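Local coordinates for tail fiber protein (Pseudomonas aeruginosa, PDB 6CL6) that probably binds a receptor on the surface of target bacteria as the trimeric, C-terminal part of the R2 pyocin tail fiber, at residues A[65-69]-A[70-74]; A[143-146]-A[147-151]; A[196-199]-A[200-203]. All blocks are in the same frame, centred on the assembly; numbering follows the deposited sequence.

Contact 1. Residues A[65-69]-A[70-74]; sequences GPVAG and RYFYI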
loop_
_atom_site.group_PDB
_atom_site.type_symbol
_atom_site.label_atom_id
_atom_site.label_comp_id
_atom_site.label_asym_id
_atom_site.label_seq_id
_atom_site.Cartn_x
_atom_site.Cartn_y
_atom_site.Cartn_z
ATOM N N GLY A 65 -16.114 -56.070 -33.490
ATOM C CA GLY A 65 -16.771 -55.717 -32.275
ATOM C C GLY A 65 -16.248 -54.388 -31.729
ATOM O O GLY A 65 -15.404 -53.736 -32.336
ATOM N N PRO A 66 -16.760 -53.984 -30.543
ATOM C CA PRO A 66 -16.472 -52.623 -30.052
ATOM C C PRO A 66 -15.092 -52.417 -29.439
ATOM O O PRO A 66 -14.566 -51.298 -29.469
ATOM C CB PRO A 66 -17.581 -52.382 -29.021
ATOM C CG PRO A 66 -17.942 -53.784 -28.541
ATOM C CD PRO A 66 -17.769 -54.674 -29.740
ATOM N N VAL A 67 -14.485 -53.456 -28.875
ATOM C CA VAL A 67 -13.188 -53.302 -28.200
ATOM C C VAL A 67 -12.246 -54.417 -28.643
ATOM O O VAL A 67 -12.404 -55.576 -28.235
ATOM C CB VAL A 67 -13.304 -53.267 -26.676
ATOM C CG1 VAL A 67 -11.926 -52.975 -26.085
ATOM C CG2 VAL A 67 -14.294 -52.254 -26.206
ATOM N N ALA A 68 -11.246 -54.060 -29.452
ATOM C CA ALA A 68 -10.354 -55.056 -30.017
ATOM C C ALA A 68 -9.662 -55.871 -28.926
ATOM O O ALA A 68 -9.190 -55.334 -27.908
ATOM C CB ALA A 68 -9.315 -54.371 -30.905
ATOM N N GLY A 69 -9.597 -57.180 -29.160
ATOM C CA GLY A 69 -9.053 -58.099 -28.187
ATOM C C GLY A 69 -10.007 -58.609 -27.141
ATOM O O GLY A 69 -9.607 -59.462 -26.346
ATOM N N ARG A 70 -11.264 -58.136 -27.108
ATOM C CA ARG A 70 -12.194 -58.536 -26.048
ATOM C C ARG A 70 -13.446 -59.202 -26.617
ATOM O O ARG A 70 -13.949 -58.802 -27.687
ATOM C CB ARG A 70 -12.616 -57.344 -25.205
ATOM C CG ARG A 70 -11.481 -56.908 -24.263
ATOM C CD ARG A 70 -11.927 -55.772 -23.389
ATOM N NE ARG A 70 -12.988 -56.161 -22.467
ATOM C CZ ARG A 70 -13.662 -55.300 -21.738
ATOM N NH1 ARG A 70 -13.380 -54.007 -21.824
ATOM N NH2 ARG A 70 -14.603 -55.724 -20.913
ATOM N N TYR A 71 -13.922 -60.209 -25.893
ATOM C CA TYR A 71 -15.194 -60.819 -26.214
ATOM C C TYR A 71 -16.370 -59.926 -25.815
ATOM O O TYR A 71 -16.385 -59.325 -24.741
ATOM C CB TYR A 71 -15.337 -62.166 -25.516
ATOM C CG TYR A 71 -14.472 -63.259 -26.122
ATOM C CD1 TYR A 71 -14.905 -64.012 -27.202
ATOM C CD2 TYR A 71 -13.197 -63.506 -25.622
ATOM C CE1 TYR A 71 -14.107 -64.974 -27.775
ATOM C CE2 TYR A 71 -12.386 -64.512 -26.184
ATOM C CZ TYR A 71 -12.853 -65.234 -27.254
ATOM O OH TYR A 71 -12.071 -66.193 -27.813
ATOM N N PHE A 72 -17.367 -59.854 -26.691
ATOM C CA PHE A 72 -18.637 -59.213 -26.392
ATOM C C PHE A 72 -19.786 -60.088 -26.878
ATOM O O PHE A 72 -19.740 -60.631 -28.005
ATOM C CB PHE A 72 -18.751 -57.807 -27.058
ATOM C CG PHE A 72 -18.032 -56.726 -26.313
ATOM C CD1 PHE A 72 -16.653 -56.698 -26.243
ATOM C CD2 PHE A 72 -18.766 -55.765 -25.596
ATOM C CE1 PHE A 72 -15.995 -55.700 -25.515
ATOM C CE2 PHE A 72 -18.113 -54.771 -24.871
ATOM C CZ PHE A 72 -16.738 -54.744 -24.839
ATOM N N TYR A 73 -20.842 -60.161 -26.056
ATOM C CA TYR A 73 -22.141 -60.620 -26.534
ATOM C C TYR A 73 -22.724 -59.562 -27.445
ATOM O O TYR A 73 -22.714 -58.368 -27.107
ATOM C CB TYR A 73 -23.104 -60.860 -25.377
ATOM C CG TYR A 73 -22.665 -61.856 -24.354
ATOM C CD1 TYR A 73 -21.935 -61.469 -23.245
ATOM C CD2 TYR A 73 -23.051 -63.180 -24.465
ATOM C CE1 TYR A 73 -21.567 -62.426 -22.303
ATOM C CE2 TYR A 73 -22.718 -64.100 -23.538
ATOM C CZ TYR A 73 -21.973 -63.731 -22.474
ATOM O OH TYR A 73 -21.648 -64.717 -21.550
ATOM N N ILE A 74 -23.202 -59.973 -28.613
ATOM C CA ILE A 74 -23.716 -59.031 -29.596
ATOM C C ILE A 74 -25.116 -59.464 -29.942
ATOM O O ILE A 74 -25.306 -60.518 -30.560
ATOM C CB ILE A 74 -22.826 -58.934 -30.852
ATOM C CG1 ILE A 74 -21.403 -58.449 -30.451
ATOM C CG2 ILE A 74 -23.460 -57.982 -31.841
ATOM C CD1 ILE A 74 -20.529 -58.045 -31.591
HETATM O O HOH W 1 -14.917 -56.404 -29.280
#
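A proline-over-phenylalanine contact, Pro66 on Phe72, joins the loop that follows strand 57-60 to the start of strand 72-79, with a tight turn between them. Pro66 comes down on one face of the Phe72 ring: its CG stands 3.6 Å from the ring centroid and only 10° off the ring normal, a CH-pi contact close to the middle of the ring. With Phe72 CG anti to its carbonyl carbon (chi1 -80°), the phenyl swings back under the loop. Val67 adds a second apolar contact near the far end of the ring, where its CG2 approaches Phe72 CZ to 3.7 Å at a slant. The other branch of Val67 turns to the arginine, and its CG1 runs alongside Arg70 CD at 3.9 Å, the two side chains pointing the same way. Beyond CD the arginine chain bends and leaves the turn; its guanidinium makes a salt bridge with Glu98 and hydrogen bonds with Thr96 and the backbone of Asn94. The backbone closes through Arg70 N to Val67 O at 3.0 Å. Water 1 spans the inside of the loop: it accepts from Val67 N at 3.0 Å and can donate to Arg70 O, also 3.0 Å away, though it has more acceptors near it than protons to give. Tyr100 of strand 99-104 touches both Pro66 and Val67, so the loop lies over the antiparallel sheet. The Val67-Arg70 bond is that of a beta turn, and the positive phi of Gly69 after the extended Ala68 makes it type II, here leading into strand 72-79.

Contact 2. Residues A[143-146]-A[147-151]; sequences MVTS and GWWSQ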
loop_
_atom_site.group_PDB
_atom_site.type_symbol
_atom_site.label_atom_id
_atom_site.label_comp_id
_atom_site.label_asym_id
_atom_site.label_seq_id
_atom_site.Cartn_x
_atom_site.Cartn_y
_atom_site.Cartn_z
ATOM N N MET A 143 -2.507 -39.200 -13.308
ATOM C CA MET A 143 -3.946 -39.053 -13.533
ATOM C C MET A 143 -4.134 -38.410 -14.905
ATOM O O MET A 143 -4.262 -37.190 -15.052
ATOM C CB MET A 143 -4.569 -38.239 -12.417
ATOM C CG MET A 143 -4.357 -38.828 -11.033
ATOM S SD MET A 143 -5.050 -40.476 -10.792
ATOM C CE MET A 143 -6.813 -40.090 -10.866
ATOM N N VAL A 144 -4.120 -39.268 -15.938
ATOM C CA VAL A 144 -4.048 -38.778 -17.316
ATOM C C VAL A 144 -5.261 -39.194 -18.142
ATOM O O VAL A 144 -5.223 -39.155 -19.361
ATOM C CB VAL A 144 -2.745 -39.251 -17.985
ATOM C CG1 VAL A 144 -1.535 -38.541 -17.350
ATOM C CG2 VAL A 144 -2.591 -40.758 -17.846
ATOM N N THR A 145 -6.324 -39.620 -17.499
ATOM C CA THR A 145 -7.572 -39.957 -18.191
ATOM C C THR A 145 -8.711 -39.068 -17.692
ATOM O O THR A 145 -8.767 -38.707 -16.514
ATOM C CB THR A 145 -7.926 -41.464 -18.016
ATOM O OG1 THR A 145 -8.420 -41.710 -16.712
ATOM C CG2 THR A 145 -6.702 -42.315 -18.254
ATOM N N SER A 146 -9.599 -38.693 -18.605
ATOM C CA SER A 146 -10.629 -37.707 -18.275
ATOM C C SER A 146 -11.526 -38.193 -17.157
ATOM O O SER A 146 -11.874 -39.368 -17.093
ATOM C CB SER A 146 -11.467 -37.410 -19.516
ATOM O OG SER A 146 -10.754 -36.725 -20.477
ATOM N N GLY A 147 -11.922 -37.276 -16.289
ATOM C CA GLY A 147 -12.783 -37.610 -15.158
ATOM C C GLY A 147 -12.589 -36.652 -13.998
ATOM O O GLY A 147 -11.959 -35.599 -14.128
ATOM N N TRP A 148 -13.175 -37.005 -12.872
ATOM C CA TRP A 148 -12.933 -36.228 -11.678
ATOM C C TRP A 148 -12.808 -37.170 -10.484
ATOM O O TRP A 148 -13.491 -38.186 -10.403
ATOM C CB TRP A 148 -14.003 -35.163 -11.412
ATOM C CG TRP A 148 -15.411 -35.620 -11.300
ATOM C CD1 TRP A 148 -16.161 -36.184 -12.277
ATOM C CD2 TRP A 148 -16.261 -35.505 -10.162
ATOM N NE1 TRP A 148 -17.428 -36.436 -11.816
ATOM C CE2 TRP A 148 -17.517 -36.026 -10.520
ATOM C CE3 TRP A 148 -16.086 -35.004 -8.868
ATOM C CZ2 TRP A 148 -18.578 -36.064 -9.645
ATOM C CZ3 TRP A 148 -17.134 -35.040 -7.996
ATOM C CH2 TRP A 148 -18.365 -35.588 -8.387
ATOM N N TRP A 149 -11.955 -36.778 -9.546
ATOM C CA TRP A 149 -11.576 -37.589 -8.408
ATOM C C TRP A 149 -11.517 -36.723 -7.155
ATOM O O TRP A 149 -11.198 -35.529 -7.216
ATOM C CB TRP A 149 -10.216 -38.272 -8.630
ATOM C CG TRP A 149 -10.221 -39.379 -9.579
ATOM C CD1 TRP A 149 -10.291 -40.703 -9.290
ATOM C CD2 TRP A 149 -10.129 -39.286 -11.007
ATOM N NE1 TRP A 149 -10.258 -41.432 -10.448
ATOM C CE2 TRP A 149 -10.179 -40.581 -11.514
ATOM C CE3 TRP A 149 -10.007 -38.232 -11.899
ATOM C CZ2 TRP A 149 -10.116 -40.853 -12.895
ATOM C CZ3 TRP A 149 -9.960 -38.488 -13.254
ATOM C CH2 TRP A 149 -10.028 -39.793 -13.741
ATOM N N SER A 150 -11.779 -37.354 -6.018
ATOM C CA SER A 150 -11.828 -36.674 -4.741
ATOM C C SER A 150 -10.720 -37.156 -3.829
ATOM O O SER A 150 -10.565 -38.357 -3.614
ATOM C CB SER A 150 -13.176 -36.916 -4.037
ATOM O OG SER A 150 -13.270 -36.198 -2.844
ATOM N N GLN A 151 -9.971 -36.214 -3.269
ATOM C CA GLN A 151 -9.025 -36.506 -2.202
ATOM C C GLN A 151 -9.667 -36.010 -0.918
ATOM O O GLN A 151 -9.780 -34.792 -0.692
ATOM C CB GLN A 151 -7.664 -35.846 -2.436
ATOM C CG GLN A 151 -6.678 -36.026 -1.281
ATOM C CD GLN A 151 -6.452 -37.502 -0.927
ATOM O OE1 GLN A 151 -7.047 -38.034 0.008
ATOM N NE2 GLN A 151 -5.600 -38.168 -1.701
#
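A Met-aromatic contact, Met143 on Trp149, ties the loop before strand 147-151 to the strand itself. The methyl end of the methionine does the touching: Met143 CE sits over the five-membered ring of Trp149, 3.4 Å from its centroid and 13° off the normal, with Trp149 CD2 the nearest ring atom, also at 3.4 Å. The sulfur stands behind the methyl on nearly the same line, Met143 SD lying 5.2 Å from that centroid, so the S-CE bond is aimed at the indole as a CH-pi contact. Two bends in the methionine chain, at chi2 (-61°) and chi3 (-68°), fold the thioether back toward the ring, and the two side chains arrive from opposite directions. The loop backbone passes the benzene end of the indole: Thr145 O lies at the ring edge, near its plane, 3.2 Å from Trp149 CH2, a carbon whose hydrogen edge suits a carbonyl oxygen. Thr145 OG1 is farther from the same carbon, 3.9 Å from Trp149 CH2, and its side chain crosses the indole at about a right angle.

Strand 147-151 belongs to a mixed sheet, parallel to 132-133 on one side and antiparallel to 169-177 on the other, where Gly147 and Trp149 make backbone hydrogen bonds with Val173 and Leu171. Met143 also rests on Leu171, and Trp149 on Val173, so the pair packs against that neighbouring strand. Between loop and strand, Ser146 turns its hydroxyl away from the indole; OG is hydrogen-bonded to Ala175 N and to Lys128 O of the third subunit, which brings the join to the trimer interface. Gly147 follows in an extended conformation with positive phi, which glycine readily adopts.

Contact 3. Residues A[196-199]-A[200-203]; sequences RCRH and SNTW. With EDO (1,2-ethanediol), chain T.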
loop_
_atom_site.group_PDB
_atom_site.type_symbol
_atom_site.label_atom_id
_atom_site.label_comp_id
_atom_site.label_asym_id
_atom_site.label_seq_id
_atom_site.Cartn_x
_atom_site.Cartn_y
_atom_site.Cartn_z
ATOM N N ARG A 196 -3.226 -26.729 -14.423
ATOM C CA ARG A 196 -2.002 -27.005 -15.155
ATOM C C ARG A 196 -2.335 -27.903 -16.343
ATOM O O ARG A 196 -3.464 -28.397 -16.498
ATOM C CB ARG A 196 -0.920 -27.645 -14.273
ATOM C CG ARG A 196 -1.160 -29.122 -13.953
ATOM C CD ARG A 196 -0.034 -29.771 -13.150
ATOM N NE ARG A 196 -0.350 -31.180 -12.864
ATOM C CZ ARG A 196 0.540 -32.117 -12.572
ATOM N NH1 ARG A 196 1.840 -31.826 -12.502
ATOM N NH2 ARG A 196 0.142 -33.372 -12.353
ATOM N N CYS A 197 -1.324 -28.118 -17.185
ATOM C CA CYS A 197 -1.439 -28.934 -18.388
ATOM C C CYS A 197 -0.160 -29.715 -18.643
ATOM O O CYS A 197 0.947 -29.144 -18.578
ATOM C CB CYS A 197 -1.711 -28.050 -19.619
ATOM S SG CYS A 197 -1.925 -28.918 -21.199
ATOM N N ARG A 198 -0.318 -30.999 -19.000
ATOM C CA ARG A 198 0.797 -31.789 -19.527
ATOM C C ARG A 198 0.878 -31.568 -21.020
ATOM O O ARG A 198 -0.012 -32.003 -21.777
ATOM C CB ARG A 198 0.658 -33.263 -19.204
ATOM C CG ARG A 198 1.980 -34.013 -19.479
ATOM C CD ARG A 198 1.806 -35.495 -19.348
ATOM N NE ARG A 198 1.157 -36.042 -20.530
ATOM C CZ ARG A 198 0.837 -37.325 -20.671
ATOM N NH1 ARG A 198 1.092 -38.180 -19.706
ATOM N NH2 ARG A 198 0.233 -37.725 -21.772
ATOM N N HIS A 199 1.945 -30.917 -21.461
ATOM C CA HIS A 199 2.103 -30.566 -22.875
ATOM C C HIS A 199 3.247 -31.404 -23.438
ATOM O O HIS A 199 4.372 -31.322 -22.944
ATOM C CB HIS A 199 2.393 -29.084 -23.061
ATOM C CG HIS A 199 2.693 -28.727 -24.481
ATOM N ND1 HIS A 199 3.835 -28.064 -24.861
ATOM C CD2 HIS A 199 2.020 -29.000 -25.619
ATOM C CE1 HIS A 199 3.833 -27.911 -26.172
ATOM N NE2 HIS A 199 2.740 -28.466 -26.655
ATOM N N SER A 200 2.949 -32.216 -24.448
ATOM C CA SER A 200 3.923 -33.146 -25.044
ATOM C C SER A 200 4.721 -33.850 -23.966
ATOM O O SER A 200 5.958 -33.897 -23.984
ATOM C CB SER A 200 4.825 -32.424 -26.034
ATOM O OG SER A 200 4.100 -32.125 -27.216
ATOM N N ASN A 201 3.989 -34.372 -22.993
ATOM C CA ASN A 201 4.477 -35.244 -21.931
ATOM C C ASN A 201 5.294 -34.532 -20.862
ATOM O O ASN A 201 5.852 -35.200 -19.995
ATOM C CB ASN A 201 5.289 -36.413 -22.522
ATOM C CG ASN A 201 4.449 -37.289 -23.479
ATOM O OD1 ASN A 201 3.519 -37.957 -23.055
ATOM N ND2 ASN A 201 4.796 -37.268 -24.774
ATOM N N THR A 202 5.331 -33.201 -20.859
ATOM C CA THR A 202 5.980 -32.442 -19.784
ATOM C C THR A 202 4.954 -31.542 -19.105
ATOM O O THR A 202 4.289 -30.768 -19.767
ATOM C CB THR A 202 7.132 -31.594 -20.330
ATOM O OG1 THR A 202 8.116 -32.455 -20.928
ATOM C CG2 THR A 202 7.786 -30.783 -19.222
ATOM N N TRP A 203 4.858 -31.640 -17.781
ATOM C CA TRP A 203 3.880 -30.840 -17.048
ATOM C C TRP A 203 4.373 -29.415 -16.847
ATOM O O TRP A 203 5.486 -29.185 -16.378
ATOM C CB TRP A 203 3.572 -31.466 -15.702
ATOM C CG TRP A 203 2.873 -32.772 -15.788
ATOM C CD1 TRP A 203 3.458 -34.004 -15.819
ATOM C CD2 TRP A 203 1.453 -32.993 -15.832
ATOM N NE1 TRP A 203 2.497 -34.989 -15.907
ATOM C CE2 TRP A 203 1.257 -34.398 -15.900
ATOM C CE3 TRP A 203 0.329 -32.148 -15.805
ATOM C CZ2 TRP A 203 -0.011 -34.974 -15.958
ATOM C CZ3 TRP A 203 -0.957 -32.743 -15.882
ATOM C CH2 TRP A 203 -1.098 -34.122 -15.952
HETATM C C1 EDO T . 1.110 -25.962 -28.548
HETATM O O1 EDO T . 2.322 -26.666 -28.812
HETATM C C2 EDO T . 1.296 -24.503 -28.960
HETATM O O2 EDO T . 1.079 -24.399 -30.371
HETATM O O HOH W 2 1.065 -34.358 -22.720
HETATM O O HOH W 3 2.230 -37.912 -16.936
#
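Two backbone hydrogen bonds between His199 and Thr202 close a tight antiparallel beta hairpin, a type I' turn with Ser200 and Asn201 at its corners, joining strands 193-199 and 202-208. His199 N donates to Thr202 O at 2.9 Å, and Thr202 N returns the bond to His199 O at 3.0 Å. Water 2 fixes the turn from the arginine side: it accepts from Arg198 NE at 2.8 Å and from Asn201 N, and donates weakly to Arg198 O. Water 3 joins Arg198 NH1 to the indole nitrogen, Trp203 NE1. Both waters lie at the edge of the Arg198 guanidinium, in its plane, while Asn201 OD1 is over one face. Arg198 NH2 is hydrogen-bonded outside the hairpin, to Ser178 O.

One step inward, Arg198 and Trp203 form a non-hydrogen-bonded pair, and the Trp203 indole is sandwiched between two arginines. On one side the Arg196 guanidinium lies flat on it, planes 15° apart and centres 3.6 Å apart, a stacked cation-pi contact. The extended Arg196 chain carries this group along the ring, and a salt bridge to Asp141 with a hydrogen bond from NE to Gln183 OE1 probably fixes its rotation. Arg198, CG anti to the backbone N (chi1 -167°), lays its beta carbon on the opposite face; the chain then bends at chi3, its guanidinium far from parallel with the indole. On the other face of the sheet, His199 meets Tyr188 of the third subunit edge to face and makes a weak hydrogen bond from NE2 to O1 of an ethanediol, probably from the crystallisation liquor, which is also bonded to Thr154 N of the third subunit. Over the six-membered ring of Trp203, Arg198 CB sits 3.4 Å from the centroid, 7° off the normal.

All three are local contacts of an elongated fiber chain, each built round one aromatic ring, buried in Phe72 and partly exposed in Trp149 and Trp203. Contact 1 belongs to the five-stranded antiparallel sheet and stands apart, its nearest atoms about 14 Å from contact 2 and about 20 Å from contact 3. Contacts 2 and 3 share the mixed sheet and touch, Val144 CG1 lying 3.5 Å from Arg198 NH1. Phe72 takes proline and valine carbons, whereas Trp149 takes a thioether methyl and a carbonyl edge. Trp203, beside an exposed turn, gathers charge and water. Contacts 2 and 3 reach the third subunit through Ser146 and His199, while contact 1 touches the second through Tyr73.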